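Local coordinates for protein antigen MTB48 (Mycobacterium smegmatis, PDB 4WJ2) that is exported by the ESX-1 type VII secretion system as EspB and is probably involved in DNA conjugation, at least in the recipient strain, at residues G185-T190 / G287-N292. Numbering follows the deposited sequence.
Sequences GAAAET and GLPAVN
Pro289 of an extended loop rests on the first turn of helix 186-229, making a mostly apolar contact in which the chain after helix 247-271 passes over the start of a long helix in the PPE part of EspB. No direct hydrogen bond joins residues 185-190 to 287-292, and the CA atoms of Ala187 and Pro289 lie 5.4 Å apart. The proline ring does much of the touching: Pro289 CG approaches Ala186 CB at 3.7 Å and also sits against the backbone of Ala187, while CD faces the hydroxyl of Thr190.

That hydroxyl is turned back into its own helix. With chi1 at -76°, Thr190 OG1 lies beside the backbone N and donates to Ala186 O from above the carbonyl plane, 44° out of it; the same oxygen also accepts the Thr190 backbone N-H. Thr190 CG2, anti to the backbone N, is thereby directed at the loop and meets Leu288 CD2 at 3.5 Å. Beyond the proline, Ala187 CB packs on Val291 CG1 at 3.7 Å, and Val291 in turn reaches Ala79, Tyr80 and Ile83 of helix 39-85, tying the loop to a second helix.

A water accepts from Ala187 N, a first-turn amide, at 3.1 Å, giving that amide a partner. The same water lies 2.4 Å from Ala290 O, too close for an ordinary hydrogen bond, so a water bridge between the two backbones remains doubtful. Methyl and ring contacts therefore carry the join, with the threonine hydroxyl satisfied within the helix.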
loop_
_atom_site.group_PDB
_atom_site.type_symbol
_atom_site.label_atom_id
_atom_site.label_comp_id
_atom_site.label_asym_id
_atom_site.label_seq_id
_atom_site.Cartn_x
_atom_site.Cartn_y
_atom_site.Cartn_z
ATOM N N GLY A 185 23.880 16.122 20.023
ATOM C CA GLY A 185 23.663 15.568 21.351
ATOM C C GLY A 185 23.081 14.188 21.241
ATOM O O GLY A 185 22.687 13.792 20.175
ATOM N N ALA A 186 23.034 13.446 22.330
ATOM C CA ALA A 186 22.483 12.093 22.294
ATOM C C ALA A 186 21.026 12.046 21.804
ATOM O O ALA A 186 20.683 11.223 20.956
ATOM C CB ALA A 186 22.598 11.452 23.663
ATOM N N ALA A 187 20.174 12.921 22.333
ATOM C CA ALA A 187 18.783 12.993 21.888
ATOM C C ALA A 187 18.690 13.221 20.391
ATOM O O ALA A 187 17.943 12.536 19.695
ATOM C CB ALA A 187 18.063 14.073 22.614
ATOM N N ALA A 188 19.462 14.182 19.895
ATOM C CA ALA A 188 19.458 14.500 18.474
ATOM C C ALA A 188 19.905 13.337 17.573
ATOM O O ALA A 188 19.388 13.182 16.465
ATOM C CB ALA A 188 20.307 15.690 18.230
ATOM N N GLU A 189 20.859 12.534 18.031
ATOM C CA GLU A 189 21.266 11.339 17.291
ATOM C C GLU A 189 20.257 10.207 17.439
ATOM O O GLU A 189 20.221 9.283 16.613
ATOM C CB GLU A 189 22.626 10.816 17.749
ATOM C CG GLU A 189 23.822 11.745 17.583
ATOM C CD GLU A 189 24.175 12.073 16.157
ATOM O OE1 GLU A 189 23.758 11.348 15.232
ATOM O OE2 GLU A 189 24.895 13.069 15.970
ATOM N N THR A 190 19.464 10.270 18.506
ATOM C CA THR A 190 18.464 9.251 18.771
ATOM C C THR A 190 17.330 9.490 17.810
ATOM O O THR A 190 16.769 8.554 17.250
ATOM C CB THR A 190 17.956 9.282 20.230
ATOM O OG1 THR A 190 18.928 8.708 21.095
ATOM C CG2 THR A 190 16.668 8.474 20.382
ATOM N N GLY A 287 12.261 5.830 23.848
ATOM C CA GLY A 287 12.637 6.840 24.824
ATOM C C GLY A 287 13.813 7.702 24.447
ATOM O O GLY A 287 14.818 7.180 23.970
ATOM N N LEU A 288 13.699 9.016 24.656
ATOM C CA LEU A 288 14.833 9.937 24.452
ATOM C C LEU A 288 15.663 10.135 25.703
ATOM O O LEU A 288 15.133 10.108 26.829
ATOM C CB LEU A 288 14.375 11.313 24.004
ATOM C CG LEU A 288 13.720 11.498 22.663
ATOM C CD1 LEU A 288 13.415 12.957 22.558
ATOM C CD2 LEU A 288 14.669 11.061 21.595
ATOM N N PRO A 289 16.972 10.370 25.513
ATOM C CA PRO A 289 17.815 10.663 26.678
ATOM C C PRO A 289 17.588 12.080 27.156
ATOM O O PRO A 289 16.687 12.754 26.675
ATOM C CB PRO A 289 19.245 10.465 26.154
ATOM C CG PRO A 289 19.141 10.640 24.655
ATOM C CD PRO A 289 17.741 10.219 24.264
ATOM N N ALA A 290 18.391 12.510 28.116
ATOM C CA ALA A 290 18.341 13.876 28.582
ATOM C C ALA A 290 19.068 14.799 27.592
ATOM O O ALA A 290 19.971 14.369 26.861
ATOM C CB ALA A 290 18.941 13.977 29.976
ATOM N N VAL A 291 18.652 16.062 27.562
ATOM C CA VAL A 291 19.232 17.057 26.671
ATOM C C VAL A 291 20.059 18.072 27.435
ATOM O O VAL A 291 19.826 18.290 28.619
ATOM C CB VAL A 291 18.146 17.803 25.892
ATOM C CG1 VAL A 291 17.389 16.847 24.966
ATOM C CG2 VAL A 291 17.217 18.533 26.851
ATOM N N ASN A 292 21.008 18.709 26.757
ATOM C CA ASN A 292 21.898 19.664 27.420
ATOM C C ASN A 292 21.924 21.036 26.788
ATOM O O ASN A 292 21.573 21.194 25.636
ATOM C CB ASN A 292 23.328 19.123 27.455
ATOM C CG ASN A 292 23.457 17.887 28.303
ATOM O OD1 ASN A 292 23.688 17.967 29.516
ATOM N ND2 ASN A 292 23.301 16.724 27.671
HETATM O O HOH W 1 20.913 14.867 24.670
#